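PDB 4TSZ: DNA polymerase III subunit beta from Pseudomonas aeruginosa, which confers DNA tethering and processivity on DNA polymerases and other proteins as a sliding clamp. Local coordinates for residues T5-A10 with D86-I91; R74-I79 with F107-L112; L203-L208 with F232-K237; D255-G260 with R339-D344; G331-E336 with A349-A354. All coordinates share one frame; numbering follows the deposited sequence.

Interaction 1 of 5, residues T5-A10 with D86-I91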
# COMPACT_ATOMS: atom_id res chain seq x y z
N THR E 5 11.11 24.85 24.09
CA THR E 5 9.72 24.40 24.16
C THR E 5 9.11 24.68 22.78
O THR E 5 9.48 25.66 22.12
CB THR E 5 8.92 25.02 25.32
OG1 THR E 5 9.03 26.44 25.28
CG2 THR E 5 9.36 24.50 26.67
N ILE E 6 8.23 23.77 22.34
CA ILE E 6 7.58 23.83 21.03
C ILE E 6 6.24 23.08 21.05
O ILE E 6 6.11 22.05 21.73
CB ILE E 6 8.56 23.30 19.92
CG1 ILE E 6 8.06 23.58 18.48
CG2 ILE E 6 8.97 21.82 20.13
CD1 ILE E 6 9.14 23.60 17.39
N GLN E 7 5.24 23.59 20.31
CA GLN E 7 3.94 22.94 20.17
C GLN E 7 4.15 21.74 19.26
O GLN E 7 4.95 21.81 18.33
CB GLN E 7 2.90 23.89 19.54
CG GLN E 7 2.37 24.95 20.49
CD GLN E 7 1.37 24.41 21.49
OE1 GLN E 7 1.65 24.35 22.69
NE2 GLN E 7 0.20 24.01 21.01
N ARG E 8 3.43 20.64 19.53
CA ARG E 8 3.49 19.38 18.78
C ARG E 8 3.49 19.59 17.26
O ARG E 8 4.39 19.10 16.58
CB ARG E 8 2.36 18.42 19.21
CG ARG E 8 2.31 17.11 18.43
CD ARG E 8 1.02 16.37 18.67
NE ARG E 8 0.84 15.23 17.76
CZ ARG E 8 0.26 15.30 16.56
NH1 ARG E 8 -0.20 16.46 16.10
NH2 ARG E 8 0.14 14.21 15.82
N GLU E 9 2.49 20.33 16.75
CA GLU E 9 2.28 20.58 15.32
C GLU E 9 3.38 21.42 14.69
O GLU E 9 3.73 21.18 13.53
CB GLU E 9 0.89 21.17 15.05
CG GLU E 9 -0.26 20.22 15.37
CD GLU E 9 -0.53 19.96 16.85
OE1 GLU E 9 -0.10 20.78 17.69
OE2 GLU E 9 -1.15 18.91 17.16
N ALA E 10 3.93 22.39 15.44
CA ALA E 10 5.01 23.26 14.98
C ALA E 10 6.30 22.47 14.76
O ALA E 10 7.02 22.74 13.80
CB ALA E 10 5.25 24.39 15.99
N ASP E 86 -1.83 19.29 19.97
CA ASP E 86 -1.56 20.62 20.53
C ASP E 86 -0.78 20.70 21.85
O ASP E 86 -0.71 21.77 22.45
CB ASP E 86 -2.81 21.51 20.46
CG ASP E 86 -3.39 21.61 19.06
OD1 ASP E 86 -2.77 22.29 18.21
OD2 ASP E 86 -4.47 21.00 18.81
N VAL E 87 -0.14 19.59 22.28
CA VAL E 87 0.66 19.57 23.51
C VAL E 87 1.97 20.40 23.37
O VAL E 87 2.54 20.47 22.28
CB VAL E 87 0.92 18.12 24.03
CG1 VAL E 87 1.97 17.38 23.19
CG2 VAL E 87 1.30 18.09 25.51
N LEU E 88 2.41 21.03 24.48
CA LEU E 88 3.68 21.76 24.51
C LEU E 88 4.78 20.74 24.86
O LEU E 88 4.66 20.01 25.86
CB LEU E 88 3.65 22.90 25.53
CG LEU E 88 4.88 23.83 25.54
CD1 LEU E 88 4.97 24.68 24.27
CD2 LEU E 88 4.87 24.74 26.76
N ILE E 89 5.81 20.65 24.02
CA ILE E 89 6.91 19.71 24.21
C ILE E 89 8.13 20.45 24.74
O ILE E 89 8.56 21.45 24.16
CB ILE E 89 7.23 18.94 22.89
CG1 ILE E 89 5.96 18.33 22.25
CG2 ILE E 89 8.31 17.88 23.11
CD1 ILE E 89 6.14 17.92 20.77
N ASP E 90 8.71 19.95 25.84
CA ASP E 90 9.95 20.47 26.40
C ASP E 90 11.08 19.54 25.94
O ASP E 90 11.01 18.33 26.16
CB ASP E 90 9.89 20.59 27.92
CG ASP E 90 11.10 21.31 28.49
OD1 ASP E 90 12.18 20.66 28.62
OD2 ASP E 90 10.99 22.51 28.78
N ILE E 91 12.09 20.11 25.26
CA ILE E 91 13.23 19.36 24.73
C ILE E 91 14.54 19.92 25.27
O ILE E 91 14.80 21.12 25.12
CB ILE E 91 13.21 19.28 23.17
CG1 ILE E 91 11.98 18.48 22.66
CG2 ILE E 91 14.52 18.66 22.63
CD1 ILE E 91 11.67 18.60 21.17

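Interaction 2 of 5, residues R74-I79 with F107-L112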
# COMPACT_ATOMS: atom_id res chain seq x y z
N ARG E 74 13.49 9.18 12.75
CA ARG E 74 12.23 8.41 12.75
C ARG E 74 11.64 8.31 14.16
O ARG E 74 10.44 8.56 14.33
CB ARG E 74 12.43 7.02 12.10
CG ARG E 74 11.17 6.14 12.01
CD ARG E 74 10.22 6.53 10.87
NE ARG E 74 10.80 6.25 9.55
CZ ARG E 74 10.19 5.55 8.60
NH1 ARG E 74 8.97 5.05 8.81
NH2 ARG E 74 10.78 5.35 7.44
N LYS E 75 12.48 8.00 15.17
CA LYS E 75 12.04 7.91 16.56
C LYS E 75 11.46 9.22 17.07
O LYS E 75 10.37 9.19 17.64
CB LYS E 75 13.16 7.39 17.48
CG LYS E 75 13.19 5.88 17.56
CD LYS E 75 14.42 5.42 18.27
CE LYS E 75 14.61 3.93 18.16
NZ LYS E 75 16.03 3.56 18.37
N LEU E 76 12.15 10.37 16.85
CA LEU E 76 11.66 11.68 17.30
C LEU E 76 10.35 12.05 16.59
O LEU E 76 9.44 12.55 17.25
CB LEU E 76 12.73 12.78 17.14
CG LEU E 76 12.35 14.19 17.68
CD1 LEU E 76 12.25 14.21 19.21
CD2 LEU E 76 13.35 15.24 17.21
N MET E 77 10.25 11.77 15.27
CA MET E 77 9.04 12.03 14.50
C MET E 77 7.88 11.18 15.04
O MET E 77 6.80 11.73 15.28
CB MET E 77 9.28 11.76 13.01
CG MET E 77 8.12 12.21 12.13
SD MET E 77 8.23 11.47 10.48
N ASP E 78 8.11 9.86 15.29
CA ASP E 78 7.10 8.94 15.81
C ASP E 78 6.61 9.34 17.19
O ASP E 78 5.41 9.24 17.46
CB ASP E 78 7.60 7.48 15.81
CG ASP E 78 7.75 6.84 14.43
OD1 ASP E 78 7.24 7.42 13.44
OD2 ASP E 78 8.38 5.77 14.34
N ILE E 79 7.53 9.84 18.06
CA ILE E 79 7.19 10.32 19.40
C ILE E 79 6.30 11.56 19.24
O ILE E 79 5.22 11.61 19.82
CB ILE E 79 8.46 10.57 20.25
CG1 ILE E 79 9.07 9.24 20.74
CG2 ILE E 79 8.19 11.53 21.42
CD1 ILE E 79 10.56 9.30 21.05
N PHE E 107 10.44 10.94 27.60
CA PHE E 107 11.26 10.17 26.66
C PHE E 107 12.72 10.54 26.77
O PHE E 107 13.05 11.72 26.90
CB PHE E 107 10.79 10.37 25.20
CG PHE E 107 9.33 10.14 24.95
CD1 PHE E 107 8.40 11.17 25.11
CD2 PHE E 107 8.86 8.89 24.54
CE1 PHE E 107 7.04 10.94 24.89
CE2 PHE E 107 7.50 8.67 24.31
CZ PHE E 107 6.60 9.70 24.49
N THR E 108 13.60 9.54 26.68
CA THR E 108 15.05 9.71 26.67
C THR E 108 15.57 9.06 25.39
O THR E 108 15.37 7.87 25.19
CB THR E 108 15.72 9.18 27.95
OG1 THR E 108 15.16 9.86 29.07
CG2 THR E 108 17.23 9.40 27.95
N LEU E 109 16.18 9.87 24.51
CA LEU E 109 16.73 9.40 23.25
C LEU E 109 18.25 9.47 23.24
O LEU E 109 18.84 10.38 23.83
CB LEU E 109 16.18 10.21 22.06
CG LEU E 109 14.68 10.06 21.70
CD1 LEU E 109 14.31 10.98 20.56
CD2 LEU E 109 14.34 8.63 21.30
N SER E 110 18.89 8.51 22.54
CA SER E 110 20.34 8.51 22.36
C SER E 110 20.69 9.63 21.37
O SER E 110 19.84 10.05 20.58
CB SER E 110 20.82 7.15 21.84
OG SER E 110 20.35 6.94 20.51
N THR E 111 21.91 10.16 21.45
CA THR E 111 22.33 11.23 20.54
C THR E 111 23.69 10.92 19.90
O THR E 111 24.42 10.05 20.37
CB THR E 111 22.41 12.60 21.28
OG1 THR E 111 23.53 12.58 22.16
CG2 THR E 111 21.14 12.98 22.02
N LEU E 112 24.04 11.68 18.86
CA LEU E 112 25.34 11.64 18.21
C LEU E 112 25.78 13.10 18.05
O LEU E 112 24.94 13.97 17.81
CB LEU E 112 25.36 10.85 16.87
CG LEU E 112 25.27 9.32 16.99
CD1 LEU E 112 25.07 8.68 15.64
CD2 LEU E 112 26.51 8.73 17.67

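Interaction 3 of 5, residues L203-L208 with F232-K237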
# COMPACT_ATOMS: atom_id res chain seq x y z
N LEU E 203 12.64 13.77 -7.73
CA LEU E 203 11.36 13.21 -7.32
C LEU E 203 10.99 13.70 -5.92
O LEU E 203 9.81 13.97 -5.67
CB LEU E 203 11.34 11.67 -7.39
CG LEU E 203 11.46 11.03 -8.77
CD1 LEU E 203 11.86 9.59 -8.65
CD2 LEU E 203 10.18 11.20 -9.60
N GLU E 204 11.98 13.84 -5.03
CA GLU E 204 11.80 14.36 -3.68
C GLU E 204 11.34 15.81 -3.77
O GLU E 204 10.34 16.16 -3.15
CB GLU E 204 13.10 14.26 -2.86
CG GLU E 204 12.96 14.66 -1.39
CD GLU E 204 11.87 13.95 -0.61
OE1 GLU E 204 11.84 12.69 -0.65
OE2 GLU E 204 11.03 14.64 0.00
N LEU E 205 12.06 16.64 -4.58
CA LEU E 205 11.74 18.05 -4.79
C LEU E 205 10.29 18.25 -5.27
O LEU E 205 9.58 19.09 -4.70
CB LEU E 205 12.74 18.72 -5.75
CG LEU E 205 12.50 20.20 -6.09
CD1 LEU E 205 12.47 21.08 -4.83
CD2 LEU E 205 13.52 20.71 -7.09
N ALA E 206 9.85 17.47 -6.29
CA ALA E 206 8.48 17.56 -6.83
C ALA E 206 7.43 17.31 -5.74
O ALA E 206 6.44 18.04 -5.68
CB ALA E 206 8.28 16.58 -7.97
N ARG E 207 7.68 16.32 -4.85
CA ARG E 207 6.78 15.99 -3.74
C ARG E 207 6.72 17.10 -2.69
O ARG E 207 5.68 17.28 -2.06
CB ARG E 207 7.16 14.65 -3.09
CG ARG E 207 6.82 13.44 -3.95
CD ARG E 207 7.02 12.13 -3.19
NE ARG E 207 8.41 11.93 -2.76
CZ ARG E 207 9.32 11.24 -3.44
NH1 ARG E 207 9.00 10.68 -4.60
NH2 ARG E 207 10.55 11.10 -2.97
N LEU E 208 7.82 17.85 -2.52
CA LEU E 208 7.91 18.97 -1.59
C LEU E 208 7.18 20.22 -2.08
O LEU E 208 6.76 21.03 -1.25
CB LEU E 208 9.38 19.31 -1.28
CG LEU E 208 10.19 18.27 -0.49
CD1 LEU E 208 11.69 18.58 -0.56
CD2 LEU E 208 9.73 18.17 0.97
N PHE E 232 11.25 25.56 4.14
CA PHE E 232 12.30 24.59 3.85
C PHE E 232 13.36 25.05 2.85
O PHE E 232 13.10 25.88 1.98
CB PHE E 232 11.72 23.20 3.45
CG PHE E 232 11.23 23.02 2.02
CD1 PHE E 232 12.13 22.81 0.98
CD2 PHE E 232 9.87 22.99 1.72
CE1 PHE E 232 11.68 22.63 -0.34
CE2 PHE E 232 9.42 22.82 0.40
CZ PHE E 232 10.33 22.65 -0.62
N THR E 233 14.56 24.46 2.97
CA THR E 233 15.68 24.63 2.04
C THR E 233 16.07 23.23 1.59
O THR E 233 16.42 22.36 2.40
CB THR E 233 16.87 25.41 2.65
OG1 THR E 233 16.43 26.71 3.03
CG2 THR E 233 18.03 25.54 1.66
N PHE E 234 15.96 23.00 0.28
CA PHE E 234 16.31 21.73 -0.34
C PHE E 234 17.61 21.93 -1.10
O PHE E 234 17.71 22.87 -1.89
CB PHE E 234 15.17 21.26 -1.28
CG PHE E 234 15.54 20.16 -2.26
CD1 PHE E 234 16.12 20.45 -3.49
CD2 PHE E 234 15.26 18.83 -1.97
CE1 PHE E 234 16.46 19.44 -4.38
CE2 PHE E 234 15.58 17.82 -2.87
CZ PHE E 234 16.18 18.13 -4.07
N THR E 235 18.58 21.06 -0.87
CA THR E 235 19.85 21.09 -1.59
C THR E 235 20.14 19.70 -2.13
O THR E 235 20.04 18.72 -1.40
CB THR E 235 21.02 21.65 -0.75
OG1 THR E 235 20.59 22.83 -0.06
CG2 THR E 235 22.23 21.99 -1.60
N SER E 236 20.50 19.63 -3.41
CA SER E 236 20.86 18.37 -4.05
C SER E 236 22.16 18.55 -4.80
O SER E 236 22.37 19.57 -5.44
CB SER E 236 19.76 17.90 -5.00
OG SER E 236 20.13 16.72 -5.69
N LYS E 237 23.00 17.51 -4.77
CA LYS E 237 24.22 17.47 -5.57
C LYS E 237 23.74 17.23 -7.01
O LYS E 237 22.62 16.73 -7.21
CB LYS E 237 25.14 16.32 -5.10

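Interaction 4 of 5, residues D255-G260 with R339-D344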
# COMPACT_ATOMS: atom_id res chain seq x y z
N ASP E 255 5.32 13.14 -41.08
CA ASP E 255 4.30 13.35 -42.11
C ASP E 255 2.90 12.83 -41.77
O ASP E 255 1.93 13.21 -42.43
CB ASP E 255 4.77 12.76 -43.45
CG ASP E 255 4.96 11.26 -43.43
OD1 ASP E 255 5.95 10.78 -42.83
OD2 ASP E 255 4.11 10.55 -44.03
N LYS E 256 2.79 11.95 -40.77
CA LYS E 256 1.51 11.36 -40.40
C LYS E 256 0.97 11.95 -39.10
O LYS E 256 1.46 11.63 -38.02
CB LYS E 256 1.64 9.82 -40.35
CG LYS E 256 2.07 9.21 -41.68
CD LYS E 256 2.32 7.71 -41.60
CE LYS E 256 2.62 7.10 -42.95
NZ LYS E 256 3.93 7.54 -43.50
N LEU E 257 -0.02 12.86 -39.22
CA LEU E 257 -0.64 13.48 -38.05
C LEU E 257 -1.91 12.76 -37.64
O LEU E 257 -2.87 12.67 -38.41
CB LEU E 257 -0.85 15.01 -38.22
CG LEU E 257 -1.66 15.75 -37.11
CD1 LEU E 257 -1.00 15.66 -35.71
CD2 LEU E 257 -1.88 17.20 -37.48
N VAL E 258 -1.89 12.23 -36.42
CA VAL E 258 -3.00 11.48 -35.85
C VAL E 258 -3.53 12.27 -34.66
O VAL E 258 -2.76 12.68 -33.79
CB VAL E 258 -2.58 10.04 -35.45
CG1 VAL E 258 -3.77 9.22 -34.95
CG2 VAL E 258 -1.90 9.32 -36.61
N VAL E 259 -4.83 12.51 -34.65
CA VAL E 259 -5.52 13.17 -33.54
C VAL E 259 -6.51 12.13 -33.01
O VAL E 259 -7.36 11.64 -33.76
CB VAL E 259 -6.21 14.51 -33.89
CG1 VAL E 259 -6.88 15.11 -32.66
CG2 VAL E 259 -5.21 15.50 -34.50
N GLY E 260 -6.33 11.76 -31.76
CA GLY E 260 -7.18 10.77 -31.11
C GLY E 260 -7.63 11.22 -29.74
O GLY E 260 -7.12 12.20 -29.19
N ARG E 339 -2.18 14.37 -29.84
CA ARG E 339 -1.58 14.38 -31.17
C ARG E 339 -0.40 13.42 -31.22
O ARG E 339 0.49 13.49 -30.37
CB ARG E 339 -1.12 15.79 -31.56
CG ARG E 339 -2.22 16.76 -31.93
CD ARG E 339 -1.64 18.10 -32.37
NE ARG E 339 -1.09 18.87 -31.25
CZ ARG E 339 0.02 19.61 -31.31
NH1 ARG E 339 0.72 19.68 -32.44
NH2 ARG E 339 0.43 20.28 -30.25
N PHE E 340 -0.41 12.53 -32.21
CA PHE E 340 0.67 11.59 -32.50
C PHE E 340 1.19 11.99 -33.87
O PHE E 340 0.40 12.18 -34.80
CB PHE E 340 0.17 10.13 -32.52
CG PHE E 340 0.07 9.47 -31.17
CD1 PHE E 340 -0.99 9.76 -30.31
CD2 PHE E 340 1.02 8.55 -30.75
CE1 PHE E 340 -1.08 9.15 -29.06
CE2 PHE E 340 0.91 7.92 -29.51
CZ PHE E 340 -0.13 8.23 -28.67
N ILE E 341 2.50 12.21 -33.97
CA ILE E 341 3.14 12.58 -35.23
C ILE E 341 4.13 11.46 -35.56
O ILE E 341 5.08 11.23 -34.82
CB ILE E 341 3.76 14.01 -35.22
CG1 ILE E 341 2.68 15.08 -34.87
CG2 ILE E 341 4.42 14.33 -36.57
CD1 ILE E 341 3.19 16.42 -34.28
N LEU E 342 3.82 10.71 -36.62
CA LEU E 342 4.60 9.55 -37.03
C LEU E 342 5.13 9.73 -38.45
O LEU E 342 4.75 10.68 -39.15
CB LEU E 342 3.71 8.29 -36.96
CG LEU E 342 3.07 8.00 -35.60
CD1 LEU E 342 1.62 7.63 -35.75
CD2 LEU E 342 3.84 6.91 -34.85
N SER E 343 6.03 8.83 -38.86
CA SER E 343 6.60 8.80 -40.19
C SER E 343 6.62 7.36 -40.70
O SER E 343 5.64 6.94 -41.32
CB SER E 343 7.97 9.49 -40.23
OG SER E 343 8.90 8.86 -39.36
N ASP E 344 7.67 6.58 -40.39
CA ASP E 344 7.78 5.18 -40.81
C ASP E 344 7.89 4.21 -39.62
O ASP E 344 8.00 4.66 -38.47
CB ASP E 344 8.94 4.99 -41.82
CG ASP E 344 10.29 5.50 -41.33
OD1 ASP E 344 10.86 4.88 -40.41
OD2 ASP E 344 10.79 6.49 -41.91

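Interaction 5 of 5, residues G331-E336 with A349-A354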
# COMPACT_ATOMS: atom_id res chain seq x y z
N GLY E 331 -0.69 9.07 -19.72
CA GLY E 331 -0.89 9.37 -18.31
C GLY E 331 -0.51 10.78 -17.91
O GLY E 331 -0.94 11.25 -16.86
N VAL E 332 0.30 11.48 -18.73
CA VAL E 332 0.72 12.86 -18.47
C VAL E 332 0.09 13.91 -19.43
O VAL E 332 0.26 15.10 -19.21
CB VAL E 332 2.26 13.04 -18.29
CG1 VAL E 332 2.77 12.22 -17.10
CG2 VAL E 332 3.02 12.70 -19.57
N ILE E 333 -0.64 13.46 -20.47
CA ILE E 333 -1.33 14.37 -21.39
C ILE E 333 -2.57 14.95 -20.65
O ILE E 333 -3.42 14.18 -20.20
CB ILE E 333 -1.70 13.65 -22.74
CG1 ILE E 333 -0.44 13.17 -23.54
CG2 ILE E 333 -2.71 14.46 -23.61
CD1 ILE E 333 0.45 14.28 -24.23
N GLY E 334 -2.62 16.27 -20.50
CA GLY E 334 -3.68 16.96 -19.78
C GLY E 334 -4.91 17.35 -20.59
O GLY E 334 -5.95 17.70 -20.01
N THR E 335 -4.80 17.28 -21.92
CA THR E 335 -5.91 17.56 -22.83
C THR E 335 -6.68 16.28 -23.17
O THR E 335 -6.14 15.16 -23.12
CB THR E 335 -5.43 18.29 -24.10
OG1 THR E 335 -4.43 17.50 -24.74
CG2 THR E 335 -4.89 19.69 -23.80
N GLU E 336 -7.94 16.46 -23.50
CA GLU E 336 -8.91 15.44 -23.92
C GLU E 336 -8.45 14.74 -25.20
O GLU E 336 -8.64 13.53 -25.35
CB GLU E 336 -10.23 16.15 -24.18
CG GLU E 336 -11.42 15.25 -24.20
CD GLU E 336 -12.66 16.11 -24.17
OE1 GLU E 336 -13.10 16.46 -23.05
OE2 GLU E 336 -13.16 16.47 -25.26
N ALA E 349 7.81 8.11 -32.55
CA ALA E 349 6.50 8.73 -32.50
C ALA E 349 6.76 10.02 -31.71
O ALA E 349 7.53 10.00 -30.75
CB ALA E 349 5.52 7.86 -31.74
N LEU E 350 6.16 11.13 -32.13
CA LEU E 350 6.22 12.40 -31.43
C LEU E 350 4.82 12.63 -30.89
O LEU E 350 3.84 12.47 -31.62
CB LEU E 350 6.67 13.55 -32.34
CG LEU E 350 6.69 14.99 -31.74
CD1 LEU E 350 7.65 15.13 -30.54
CD2 LEU E 350 7.04 16.02 -32.82
N VAL E 351 4.72 12.92 -29.58
CA VAL E 351 3.42 13.09 -28.93
C VAL E 351 3.33 14.46 -28.25
O VAL E 351 4.28 14.90 -27.60
CB VAL E 351 3.08 11.92 -27.97
CG1 VAL E 351 1.61 11.96 -27.55
CG2 VAL E 351 3.40 10.56 -28.60
N HIS E 352 2.18 15.13 -28.42
CA HIS E 352 1.89 16.43 -27.84
C HIS E 352 0.47 16.46 -27.31
O HIS E 352 -0.37 15.66 -27.73
CB HIS E 352 1.97 17.54 -28.91
CG HIS E 352 3.31 17.79 -29.51
ND1 HIS E 352 4.39 18.20 -28.74
CD2 HIS E 352 3.69 17.79 -30.81
CE1 HIS E 352 5.39 18.38 -29.58
NE2 HIS E 352 5.01 18.15 -30.84
N GLU E 353 0.18 17.48 -26.49
CA GLU E 353 -1.18 17.80 -26.05
C GLU E 353 -1.87 18.39 -27.29
O GLU E 353 -1.18 18.78 -28.24
CB GLU E 353 -1.17 18.82 -24.91
CG GLU E 353 -0.66 18.26 -23.60
CD GLU E 353 -0.95 19.08 -22.35
OE1 GLU E 353 -0.94 20.33 -22.44
OE2 GLU E 353 -1.16 18.47 -21.28
N ALA E 354 -3.21 18.43 -27.30
CA ALA E 354 -3.99 18.91 -28.43
C ALA E 354 -3.75 20.36 -28.84
O ALA E 354 -3.69 20.64 -30.04
CB ALA E 354 -5.47 18.70 -28.18
O HOH W 1 1.81 16.81 -20.98

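Interaction 1 of 5, residues T5-A10 with D86-I91
Gln7 and Leu88 send their side chains to the same face of an antiparallel strand pair and cross there at about a right angle. Leu88 CD1 ends 3.7 Å from Gln7 OE1. The Gln7 chain is bent at chi2 (-75°), which turns CD back toward the 86-91 backbone. Its NE2 donates to Asp86 O at 2.8 Å. This donor stands above the carbonyl plane of Asp86, and the N-H...O angle is only 131°, so the bond is far from straight. Thr5 and Asp90 also lie on this face, with Thr5 CG2 3.3 Å from Asp90 OD2. That carboxylate oxygen is hydrogen-bonded to His3. Ile6 and Ile89 form the hydrogen-bonded pair and turn to the other face, where Leu11 of helix 8-19 touches both.

Gln7 is the N-cap residue, and backbone bonding continues into the first helical turn. Arg8 N donates to Val87 O at 2.9 Å. Glu9 OE2 accepts from Asp86 N at 2.9 Å through its syn lone pair. Arg8 NH1 grips the same oxygen at 2.8 Å from above the carboxylate plane, as a salt bridge. Glu9 OE1, however, lies 3.1 Å from Asp86 OD1. The two donors on OE2 probably offset part of this repulsion between like charges, at the junction where the first strand of the N-terminal domain passes into its helix.

Interaction 2 of 5, residues R74-I79 with F107-L112
Ile79 lays its CG2 methyl over one face of the Phe107 ring. The methyl sits 3.7 Å from the ring centroid and 11° off the ring normal, a clear CH-pi contact. This is helix-on-sheet packing in the N-terminal domain of the beta clamp: helix 73-82 lies against strand 105-110, the outermost strand within this chain of a four-stranded antiparallel sheet. The axes of the two short segments run nearly antiparallel, 10.2 Å apart, and no hydrogen bond joins the segments.

The two side chains slide past each other in opposite directions. Ile79 CG2 is anti to the backbone N, while CG1 is anti to the carbonyl carbon (chi1 -76°). Both branches touch the ring: CG2 lies over its centre, and CG1 approaches CD2 of Phe107 at 3.8 Å. Beyond CG1, the CD1 methyl of Ile79 meets Leu109 tip to tip.

Leu109 also receives the helix one turn earlier. Leu76 crosses it at about a right angle, and Leu76 also touches Leu15 of helix 8-19. The second subunit closes over this region. Phe107 and Thr108 pair with a strand of that chain, so the sheet continues across the dimer interface, and Lys75 NZ forms salt bridges with Glu300 and Glu302 of the second subunit. Within the contact Lys75 offers only its root, with CB 4.2 Å from the CD2 methyl of Leu109.

Interaction 3 of 5, residues L203-L208 with F232-K237
Segment 203-208, the end of helix 199-208, and strand 232-237 run nearly antiparallel, at 165°, with the axes of the two short segments 10.1 Å apart. The closest backbone pair is Leu205 and Phe234, whose CA atoms are 7.4 Å apart. That spacing leaves a layer of side chains between helix and strand, and no hydrogen bond crosses it. Phe232 and Phe234, two residues apart on the strand, both point toward the helix.

Leu205 crosses Phe234 at about a right angle. Its CB lies over one face of the ring, 4.1 Å from the centroid and displaced toward the rim, in a CH-pi contact. Leu205 CD1 follows the same ring back toward its root and comes within 3.9 Å of Phe234 CD1. Phe234 CG is anti to the backbone N (chi1 165°), on the side facing the helix.

Leu208 serves both aromatic residues. Its CB approaches Phe232 CZ at 3.5 Å, with the two side chains crossing obliquely. Its CD1 reaches Phe234 CD2 at 3.8 Å, so the leucine bridges the two rings. Phe232 CE2 also lies 3.6 Å from the carbonyl oxygen Leu208 O. Farther out, Glu204 adds CB beside Phe234, while its OE1 turns back to Arg207 NH2 in a salt bridge of 3.1 Å.

Leu54 of strand 52-59 touches Leu208 and both phenylalanines. Strands 52-59 and 232-237 are neighbours in one continuous eight-stranded sheet. The helix thus packs on the sheet that joins the N-terminal and central domains, the helix-on-sheet build of the beta-clamp domain.

Interaction 4 of 5, residues D255-G260 with R339-D344
Val258 and Phe340 face each other with their CB atoms 4.0 Å apart. On the same buried face, Val258 CG2 meets Leu342 CD1, also at 4.0 Å. Phe340 carries its ring away from Val258 and touches Val351 of the next strand. On the other face Leu257 CD1 packs against Ile341 CG1 at 3.8 Å. Leu257 CG is anti to the backbone N (chi1 172°). From there CD1 also reaches the aliphatic stem of Arg339, while Val259 lies beside that stem and points the same way. The Arg339 guanidinium goes on to a salt bridge with Asp357.

The strands are antiparallel and belong to an eight-stranded sheet of the clamp, in which 256-261 is an outermost strand within the chain. Val258 and Phe340 exchange two backbone hydrogen bonds, as do Lys256 and Leu342. At the end of the pair Asp255 and Lys256 both face Leu342, a classic beta bulge.

From the bulge, the Lys256 side chain stays extended until it bends at chi4 (68°). NZ donates to Ser343 O at 2.8 Å, tilted 29° from the carbonyl plane. It also forms a salt bridge with Asp255 OD2 at 3.1 Å; that oxygen accepts through its syn lone pair.

Interaction 5 of 5, residues G331-E336 with A349-A354
Glu353, at the end of strand 349-353, reaches Thr335 and Gly334 in the loop 331-336, and most of its side chain meets that loop. CB lies 3.5 Å from Thr335 OG1 and 4.0 Å from Thr335 CG2. CG is anti to the carbonyl carbon (chi1 -71°); it lies 4.0 Å from Thr335 OG1 and near Ile333 CD1 and Gly334 N. The chain is extended beyond CG and carries CD toward Gly334. At the tip, OE2 accepts from Gly334 N at 2.8 Å. The donor comes on the anti side, 28° out of the carboxylate plane. A water donates to Val332 O at 2.9 Å and, weakly, to the same OE2. Arg142 adds a salt bridge to OE2, and Asn356 a hydrogen bond to OE1, so the carboxylate is held from several directions.

Thr335 answers in the reverse direction. Its OG1 accepts from Ala354 N at 3.0 Å in a nearly straight bond (172°), and is also hydrogen-bonded to Gln337 O. Ile333 turns CD1 onto the backbone of His352, 3.8 Å from its carbonyl carbon, and touches Val351 CG1 more loosely.

The loop 331-336 connects helix 323-330 to strand 337-342, the sheet neighbour of 349-353. Through Arg142 the contact also reaches the central domain. Polar bonds thus join a helix-to-strand connection of the C-terminal domain to the end of a sheet strand, within the beta-clamp fold.

In the fold
The five contacts spread along the three-domain chain. Interactions 1 and 2 share the N-terminal domain, with centres 14 Å apart, and reach the two strands that are outermost within this chain in one four-stranded sheet. Interaction 3 lies in the central domain, about 24 Å from interaction 2 and 27 Å from interaction 5 between centres. Interactions 4 and 5 share the C-terminal domain, with centres 12 Å apart. They touch directly, since strands 337-342 and 349-353 are neighbours: Ile341 N lies 2.7 Å from Leu350 O, a probable hydrogen bond. Interactions 1 and 4 lie on opposite sides of the chain's centre, their centres about 59 Å apart. Among the five, only interaction 2 meets the second subunit.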